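Local coordinates for protein oxidoreductase, short-chain dehydrogenase/reductase family (Aeromonas hydrophila subsp. hydrophila, PDB 3L6E) that probably acts as a nucleotide-dependent oxidoreductase of the short-chain dehydrogenase/reductase family, with a tentatively assigned 3-dehydrosphinganine reductase activity, at residues H5-L19 with A71-C84. Numbering follows the deposited sequence.
Sequences HIIVTGAGSGLGRAL and AVEWGGLPELVLHC. With SO4 (sulfate ion), chain C.
The alpha carbon of Gly75 sits over the face of the His5 imidazole, 3.7 Å from the ring centroid, a CH-pi contact; glycine suits the place because its lack of a CB lets the backbone come this close. With CG anti to the backbone N (chi1 -172°), the ring reaches the end of helix 61-75, where ND1 donates to Gly76 O at 2.7 Å, from above the carbonyl plane. Its NE2 bonds to Ser31 OG and meets the edge of the Trp74 ring, so histidine suits a place needing two polar nitrogens. Gly76, with positive phi, turns the chain out of the helix.

Strands 5-9 and 80-84 run parallel at the centre of the Rossmann sheet, Ile7 being gripped at N and O by Leu80 O and Leu82 N. Ile7 points to the face that carries helix 61-75, its CD1 touching Pro78 CG (3.6 Å) and Ala71 CB; on the opposite face Ile6 packs on Leu80, and Leu82 CD1 meets Leu19 CD1. At the far end Thr9 OG1 accepts from Cys84 N at 2.9 Å, extending the pairing through a side chain.

Loop 10-13, part of the SDR TGxxxGxG motif, leads into helix 14-25, N-capped by Ser13, whose OG accepts from Gly16 N and donates to Gly10 O. Gly12 N, Arg35 N and Arg36 NE bind a sulfate, probably from the crystallisation liquor, which may mark a phosphate site for a nicotinamide cofactor, as in other SDR enzymes.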
# COMPACT_ATOMS: atom_id res chain seq x y z
N HIS A 5 14.01 -4.29 -17.69
CA HIS A 5 14.41 -2.89 -17.73
C HIS A 5 13.49 -1.96 -16.93
O HIS A 5 12.28 -1.92 -17.15
CB HIS A 5 14.53 -2.40 -19.17
CG HIS A 5 15.12 -1.03 -19.29
ND1 HIS A 5 14.76 -0.16 -20.30
CD2 HIS A 5 16.01 -0.38 -18.52
CE1 HIS A 5 15.44 0.97 -20.15
NE2 HIS A 5 16.20 0.86 -19.08
N ILE A 6 14.11 -1.21 -16.02
CA ILE A 6 13.41 -0.22 -15.20
C ILE A 6 14.03 1.15 -15.42
O ILE A 6 15.25 1.29 -15.54
CB ILE A 6 13.49 -0.55 -13.68
CG1 ILE A 6 13.20 -2.02 -13.42
CG2 ILE A 6 12.58 0.43 -12.84
CD1 ILE A 6 11.75 -2.42 -13.60
N ILE A 7 13.18 2.16 -15.49
CA ILE A 7 13.65 3.54 -15.53
C ILE A 7 13.34 4.15 -14.18
O ILE A 7 12.20 4.07 -13.71
CB ILE A 7 12.96 4.33 -16.63
CG1 ILE A 7 13.46 3.87 -18.01
CG2 ILE A 7 13.23 5.85 -16.48
CD1 ILE A 7 12.70 4.53 -19.14
N VAL A 8 14.31 4.81 -13.59
CA VAL A 8 14.11 5.50 -12.34
C VAL A 8 14.57 6.94 -12.44
O VAL A 8 15.71 7.20 -12.71
CB VAL A 8 14.87 4.83 -11.19
CG1 VAL A 8 14.68 5.61 -9.93
CG2 VAL A 8 14.42 3.42 -11.02
N THR A 9 13.66 7.87 -12.23
CA THR A 9 14.02 9.27 -12.22
C THR A 9 14.37 9.72 -10.82
O THR A 9 14.07 9.04 -9.86
CB THR A 9 12.90 10.15 -12.75
OG1 THR A 9 11.77 10.02 -11.90
CG2 THR A 9 12.52 9.77 -14.13
N GLY A 10 15.01 10.87 -10.71
CA GLY A 10 15.46 11.36 -9.43
C GLY A 10 16.32 10.32 -8.78
O GLY A 10 16.20 10.04 -7.60
N ALA A 11 17.18 9.72 -9.59
CA ALA A 11 17.96 8.55 -9.14
C ALA A 11 19.07 8.92 -8.17
O ALA A 11 19.60 8.06 -7.47
CB ALA A 11 18.53 7.82 -10.35
N GLY A 12 19.42 10.20 -8.15
CA GLY A 12 20.41 10.73 -7.20
C GLY A 12 19.87 11.05 -5.81
O GLY A 12 20.64 11.32 -4.91
N SER A 13 18.54 11.03 -5.64
CA SER A 13 17.93 11.23 -4.30
C SER A 13 18.18 10.01 -3.40
O SER A 13 18.44 8.91 -3.90
CB SER A 13 16.42 11.48 -4.44
OG SER A 13 15.77 10.35 -5.01
N GLY A 14 18.12 10.21 -2.09
CA GLY A 14 18.33 9.11 -1.13
C GLY A 14 17.36 7.99 -1.47
O GLY A 14 17.73 6.81 -1.48
N LEU A 15 16.14 8.41 -1.78
CA LEU A 15 15.03 7.55 -2.19
C LEU A 15 15.30 6.86 -3.53
O LEU A 15 15.19 5.63 -3.63
CB LEU A 15 13.78 8.41 -2.32
CG LEU A 15 12.38 7.91 -1.99
CD1 LEU A 15 11.63 8.96 -1.17
CD2 LEU A 15 11.61 7.58 -3.26
N GLY A 16 15.64 7.64 -4.55
CA GLY A 16 15.97 7.08 -5.86
C GLY A 16 17.17 6.13 -5.86
O GLY A 16 17.17 5.11 -6.58
N ARG A 17 18.19 6.47 -5.05
CA ARG A 17 19.35 5.60 -4.80
C ARG A 17 18.87 4.27 -4.25
O ARG A 17 19.17 3.22 -4.82
CB ARG A 17 20.32 6.23 -3.78
CG ARG A 17 21.59 6.88 -4.33
CD ARG A 17 22.63 7.10 -3.19
NE ARG A 17 22.54 6.09 -2.13
CZ ARG A 17 23.54 5.29 -1.73
NH1 ARG A 17 23.32 4.40 -0.77
NH2 ARG A 17 24.74 5.37 -2.28
N ALA A 18 18.11 4.30 -3.15
CA ALA A 18 17.67 3.07 -2.49
C ALA A 18 16.82 2.19 -3.41
O ALA A 18 16.96 0.96 -3.43
CB ALA A 18 16.90 3.38 -1.18
N LEU A 19 15.92 2.82 -4.15
CA LEU A 19 15.09 2.10 -5.09
C LEU A 19 15.92 1.48 -6.20
O LEU A 19 15.66 0.35 -6.58
CB LEU A 19 14.01 3.00 -5.69
CG LEU A 19 12.84 3.48 -4.81
CD1 LEU A 19 12.21 4.72 -5.41
CD2 LEU A 19 11.78 2.40 -4.61
N ALA A 71 17.79 5.81 -22.75
CA ALA A 71 17.35 4.71 -21.88
C ALA A 71 16.86 3.49 -22.69
O ALA A 71 17.34 2.36 -22.48
CB ALA A 71 16.28 5.16 -20.94
N VAL A 72 15.91 3.71 -23.58
CA VAL A 72 15.45 2.68 -24.49
C VAL A 72 16.62 2.14 -25.33
O VAL A 72 16.74 0.94 -25.54
CB VAL A 72 14.31 3.18 -25.39
CG1 VAL A 72 14.07 2.23 -26.57
CG2 VAL A 72 13.03 3.35 -24.56
N GLU A 73 17.51 3.04 -25.77
CA GLU A 73 18.70 2.63 -26.52
C GLU A 73 19.51 1.57 -25.76
O GLU A 73 19.95 0.58 -26.34
CB GLU A 73 19.57 3.85 -26.84
CG GLU A 73 20.95 3.55 -27.46
CD GLU A 73 21.79 4.81 -27.69
OE1 GLU A 73 22.82 4.71 -28.40
OE2 GLU A 73 21.43 5.89 -27.16
N TRP A 74 19.67 1.78 -24.45
CA TRP A 74 20.54 0.93 -23.63
C TRP A 74 19.84 -0.29 -23.03
O TRP A 74 20.44 -1.35 -22.89
CB TRP A 74 21.20 1.77 -22.53
CG TRP A 74 21.95 0.99 -21.49
CD1 TRP A 74 23.27 0.65 -21.52
CD2 TRP A 74 21.43 0.47 -20.26
NE1 TRP A 74 23.60 -0.06 -20.39
CE2 TRP A 74 22.48 -0.18 -19.60
CE3 TRP A 74 20.16 0.50 -19.66
CZ2 TRP A 74 22.32 -0.80 -18.36
CZ3 TRP A 74 20.00 -0.11 -18.42
CH2 TRP A 74 21.07 -0.75 -17.78
N GLY A 75 18.56 -0.16 -22.68
CA GLY A 75 17.85 -1.26 -22.06
C GLY A 75 16.61 -1.77 -22.76
O GLY A 75 15.93 -2.65 -22.24
N GLY A 76 16.30 -1.22 -23.93
CA GLY A 76 15.04 -1.55 -24.59
C GLY A 76 13.88 -0.92 -23.85
O GLY A 76 14.08 -0.16 -22.88
N LEU A 77 12.66 -1.21 -24.31
CA LEU A 77 11.46 -0.64 -23.70
C LEU A 77 11.39 -1.06 -22.24
O LEU A 77 11.72 -2.21 -21.92
CB LEU A 77 10.19 -1.07 -24.45
CG LEU A 77 10.06 -0.67 -25.92
CD1 LEU A 77 8.74 -1.17 -26.49
CD2 LEU A 77 10.20 0.84 -26.13
N PRO A 78 10.98 -0.14 -21.35
CA PRO A 78 10.90 -0.44 -19.93
C PRO A 78 9.61 -1.14 -19.51
O PRO A 78 8.56 -0.90 -20.11
CB PRO A 78 10.96 0.94 -19.26
CG PRO A 78 10.44 1.90 -20.27
CD PRO A 78 10.72 1.30 -21.63
N GLU A 79 9.70 -2.00 -18.50
CA GLU A 79 8.54 -2.54 -17.81
C GLU A 79 8.01 -1.57 -16.73
O GLU A 79 6.80 -1.54 -16.44
CB GLU A 79 8.88 -3.87 -17.14
CG GLU A 79 9.52 -4.91 -18.07
CD GLU A 79 9.92 -6.18 -17.33
OE1 GLU A 79 9.94 -7.26 -17.97
OE2 GLU A 79 10.21 -6.09 -16.11
N LEU A 80 8.91 -0.81 -16.12
CA LEU A 80 8.52 0.09 -15.03
C LEU A 80 9.21 1.42 -15.16
O LEU A 80 10.44 1.49 -15.34
CB LEU A 80 8.78 -0.55 -13.65
CG LEU A 80 8.77 0.32 -12.38
CD1 LEU A 80 7.40 0.91 -12.13
CD2 LEU A 80 9.26 -0.46 -11.14
N VAL A 81 8.41 2.49 -15.11
CA VAL A 81 8.92 3.84 -14.98
C VAL A 81 8.59 4.30 -13.57
O VAL A 81 7.42 4.42 -13.18
CB VAL A 81 8.40 4.80 -16.08
CG1 VAL A 81 8.97 6.22 -15.86
CG2 VAL A 81 8.85 4.32 -17.45
N LEU A 82 9.65 4.52 -12.81
CA LEU A 82 9.54 4.91 -11.43
C LEU A 82 9.90 6.37 -11.37
O LEU A 82 11.06 6.74 -11.53
CB LEU A 82 10.50 4.09 -10.57
CG LEU A 82 9.93 3.42 -9.34
CD1 LEU A 82 11.04 2.84 -8.48
CD2 LEU A 82 9.09 4.38 -8.54
N HIS A 83 8.89 7.21 -11.20
CA HIS A 83 9.14 8.63 -11.17
C HIS A 83 9.26 9.13 -9.74
O HIS A 83 8.31 9.05 -8.96
CB HIS A 83 8.08 9.42 -11.94
CG HIS A 83 8.40 10.88 -12.05
ND1 HIS A 83 7.67 11.85 -11.41
CD2 HIS A 83 9.40 11.52 -12.69
CE1 HIS A 83 8.20 13.03 -11.66
NE2 HIS A 83 9.25 12.86 -12.43
N CYS A 84 10.45 9.61 -9.40
CA CYS A 84 10.72 10.21 -8.11
C CYS A 84 10.82 11.71 -8.25
O CYS A 84 11.90 12.23 -8.43
CB CYS A 84 12.01 9.66 -7.53
SG CYS A 84 11.92 7.94 -7.15
S SO4 C . 18.50 14.05 -8.90
O1 SO4 C . 19.89 14.44 -8.68
O2 SO4 C . 17.91 14.81 -9.99
O3 SO4 C . 18.56 12.64 -9.25
O4 SO4 C . 17.73 14.28 -7.67